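Local coordinates for protein beta-1,4-exocellulase (Thermobifida fusca, PDB 4B4H) that probably hydrolyses beta-1,4 glycosidic bonds of cellulose to release cellobiose, this chain being the family 6 catalytic domain of the enzyme, at residues E262-R270 with S280-T288. Numbering follows the deposited sequence.
Sequences ELSFVQDLR and SDIGMLIDT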
# COMPACT_ATOMS: atom_id res chain seq x y z
N GLU A 262 6.71 -2.58 -10.24
CA GLU A 262 6.50 -3.29 -8.98
C GLU A 262 6.73 -4.80 -9.09
O GLU A 262 7.21 -5.43 -8.15
CB GLU A 262 5.08 -3.03 -8.46
CG GLU A 262 4.85 -1.62 -7.93
CD GLU A 262 5.76 -1.30 -6.76
OE1 GLU A 262 5.55 -1.84 -5.66
OE2 GLU A 262 6.73 -0.53 -6.94
N LEU A 263 6.39 -5.37 -10.24
CA LEU A 263 6.50 -6.81 -10.36
C LEU A 263 7.95 -7.28 -10.30
O LEU A 263 8.26 -8.22 -9.56
CB LEU A 263 5.79 -7.31 -11.62
CG LEU A 263 5.83 -8.83 -11.78
CD1 LEU A 263 5.11 -9.56 -10.67
CD2 LEU A 263 5.26 -9.24 -13.13
N SER A 264 8.83 -6.63 -11.07
CA SER A 264 10.24 -6.97 -11.01
C SER A 264 10.74 -6.88 -9.58
O SER A 264 11.46 -7.74 -9.10
CB SER A 264 11.06 -6.05 -11.91
OG SER A 264 10.89 -4.70 -11.51
N PHE A 265 10.33 -5.80 -8.92
CA PHE A 265 10.71 -5.49 -7.55
C PHE A 265 10.28 -6.57 -6.54
O PHE A 265 11.14 -7.16 -5.86
CB PHE A 265 10.17 -4.10 -7.18
CG PHE A 265 10.25 -3.77 -5.70
CD1 PHE A 265 11.48 -3.60 -5.07
CD2 PHE A 265 9.09 -3.62 -4.95
CE1 PHE A 265 11.53 -3.27 -3.72
CE2 PHE A 265 9.14 -3.31 -3.61
CZ PHE A 265 10.36 -3.14 -2.99
N VAL A 266 8.98 -6.83 -6.42
CA VAL A 266 8.53 -7.86 -5.44
C VAL A 266 9.09 -9.27 -5.73
O VAL A 266 9.28 -10.05 -4.80
CB VAL A 266 6.99 -7.91 -5.22
CG1 VAL A 266 6.49 -6.55 -4.74
CG2 VAL A 266 6.26 -8.36 -6.48
N GLN A 267 9.36 -9.58 -6.99
CA GLN A 267 9.96 -10.89 -7.29
C GLN A 267 11.38 -11.00 -6.76
O GLN A 267 11.73 -12.01 -6.15
CB GLN A 267 9.86 -11.24 -8.77
CG GLN A 267 8.45 -11.59 -9.21
CD GLN A 267 8.37 -11.89 -10.69
OE1 GLN A 267 9.15 -11.34 -11.48
NE2 GLN A 267 7.46 -12.77 -11.08
N ASP A 268 12.19 -9.97 -6.98
CA ASP A 268 13.53 -9.91 -6.40
C ASP A 268 13.48 -9.86 -4.87
O ASP A 268 14.21 -10.59 -4.22
CB ASP A 268 14.32 -8.72 -6.95
CG ASP A 268 15.03 -9.05 -8.26
OD1 ASP A 268 14.83 -10.15 -8.81
OD2 ASP A 268 15.81 -8.21 -8.75
N LEU A 269 12.60 -9.02 -4.32
CA LEU A 269 12.45 -8.91 -2.88
C LEU A 269 12.09 -10.26 -2.25
O LEU A 269 12.66 -10.64 -1.22
CB LEU A 269 11.42 -7.83 -2.53
CG LEU A 269 11.25 -7.37 -1.08
CD1 LEU A 269 12.40 -6.48 -0.62
CD2 LEU A 269 9.92 -6.65 -0.94
N ARG A 270 11.18 -11.00 -2.91
CA ARG A 270 10.73 -12.31 -2.43
C ARG A 270 11.92 -13.25 -2.23
O ARG A 270 12.03 -13.91 -1.19
CB ARG A 270 9.70 -12.92 -3.38
CG ARG A 270 9.08 -14.18 -2.82
CD ARG A 270 8.25 -14.92 -3.86
NE ARG A 270 7.76 -16.17 -3.29
CZ ARG A 270 8.46 -17.31 -3.28
NH1 ARG A 270 9.67 -17.36 -3.81
NH2 ARG A 270 7.93 -18.39 -2.73
N SER A 280 9.96 -20.38 2.73
CA SER A 280 10.17 -20.61 1.29
C SER A 280 8.90 -20.38 0.46
O SER A 280 8.97 -20.12 -0.74
CB SER A 280 10.70 -22.03 1.04
OG SER A 280 9.65 -22.90 0.60
N ASP A 281 7.75 -20.51 1.12
CA ASP A 281 6.46 -20.39 0.46
C ASP A 281 5.78 -19.02 0.65
O ASP A 281 4.56 -18.90 0.52
CB ASP A 281 5.52 -21.53 0.90
CG ASP A 281 5.26 -21.53 2.39
OD1 ASP A 281 6.19 -21.21 3.16
OD2 ASP A 281 4.12 -21.84 2.80
N ILE A 282 6.56 -17.97 0.95
CA ILE A 282 5.95 -16.63 0.98
C ILE A 282 5.45 -16.24 -0.42
O ILE A 282 6.08 -16.56 -1.43
CB ILE A 282 6.83 -15.50 1.61
CG1 ILE A 282 8.24 -15.41 1.01
CG2 ILE A 282 6.88 -15.62 3.14
CD1 ILE A 282 8.98 -14.15 1.43
N GLY A 283 4.28 -15.62 -0.45
CA GLY A 283 3.74 -15.03 -1.68
C GLY A 283 3.70 -13.52 -1.53
O GLY A 283 3.64 -12.98 -0.42
N MET A 284 3.73 -12.83 -2.66
CA MET A 284 3.71 -11.36 -2.65
C MET A 284 2.36 -10.83 -3.15
O MET A 284 1.73 -11.44 -3.98
CB MET A 284 4.85 -10.78 -3.51
CG MET A 284 6.24 -11.35 -3.24
SD MET A 284 6.86 -11.09 -1.56
CE MET A 284 7.62 -9.48 -1.78
N LEU A 285 1.95 -9.67 -2.65
CA LEU A 285 0.79 -8.97 -3.21
C LEU A 285 1.25 -7.65 -3.82
O LEU A 285 2.25 -7.08 -3.38
CB LEU A 285 -0.26 -8.69 -2.14
CG LEU A 285 -0.82 -9.86 -1.33
CD1 LEU A 285 -1.77 -9.37 -0.24
CD2 LEU A 285 -1.49 -10.88 -2.26
N ILE A 286 0.55 -7.20 -4.87
CA ILE A 286 0.67 -5.80 -5.35
C ILE A 286 -0.72 -5.16 -5.40
O ILE A 286 -1.65 -5.73 -5.97
CB ILE A 286 1.29 -5.67 -6.76
CG1 ILE A 286 2.59 -6.48 -6.91
CG2 ILE A 286 1.49 -4.18 -7.09
CD1 ILE A 286 2.98 -6.71 -8.37
N ASP A 287 -0.84 -3.97 -4.82
CA ASP A 287 -2.09 -3.23 -4.87
C ASP A 287 -2.16 -2.48 -6.19
O ASP A 287 -1.38 -1.55 -6.41
CB ASP A 287 -2.14 -2.22 -3.72
CG ASP A 287 -3.46 -1.44 -3.65
OD1 ASP A 287 -4.38 -1.63 -4.48
OD2 ASP A 287 -3.54 -0.60 -2.72
N THR A 288 -3.12 -2.88 -7.03
CA THR A 288 -3.31 -2.35 -8.38
C THR A 288 -4.56 -1.48 -8.48
O THR A 288 -5.06 -1.23 -9.58
CB THR A 288 -3.51 -3.53 -9.33
OG1 THR A 288 -4.54 -4.36 -8.78
CG2 THR A 288 -2.20 -4.31 -9.48
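R270 reaches from the helix to the loop that leads into strand 283-287, where its guanidinium group takes up two backbone carbonyls. R270 NE donates to I282 O over an unusually short 2.5 Å with a bent N-H...O angle of 139°, the donor tilted from the carbonyl plane. R270 NH2 adds weak bonds to the same oxygen and to S280 O, the latter at 2.8 Å. With CG anti to the backbone N (chi1 -172°) and the chain extended as far as NE, the arm spans the gap to the loop, while I282 CG1 lies over one guanidinium face. Cut back to an alanine here, the side chain would probably leave the S280 and I282 carbonyls without this donor and thin the packing against M284 to what CB provides. S280 and I282 flank D281, a calcium ligand seen for this protein but without bound ion here, which is salt-bridged to R279.

M284 lies against the aliphatic root of that arm, its CG 3.8 Å from R270 CB. Bends at chi2 and chi3 fold the thioether back beneath the helix, bringing M284 CE within 3.7 Å of L269 CD2, the side chains meeting nearly at right angles, and within 3.8 Å of V266 CB. Two residues further along the strand, I286 CD1 packs against V266 CG2 at 4.1 Å and reaches L263, while its CG2 meets CB of E262, one turn before V266. The E262 carboxylate turns to S224 and the backbone N of H189, close to the predicted substrate-binding H188.

Helix and strand run nearly antiparallel, their axes 9.0 Å apart at 156°. Helix 262-276 lies in the crossover between adjacent parallel strands 221-224 and 283-287, a beta-alpha-beta unit of the distorted family 6 barrel; V266 touches S224, L263 touches V346 of strand 346-350, and L269 extends the packing to helix 198-209.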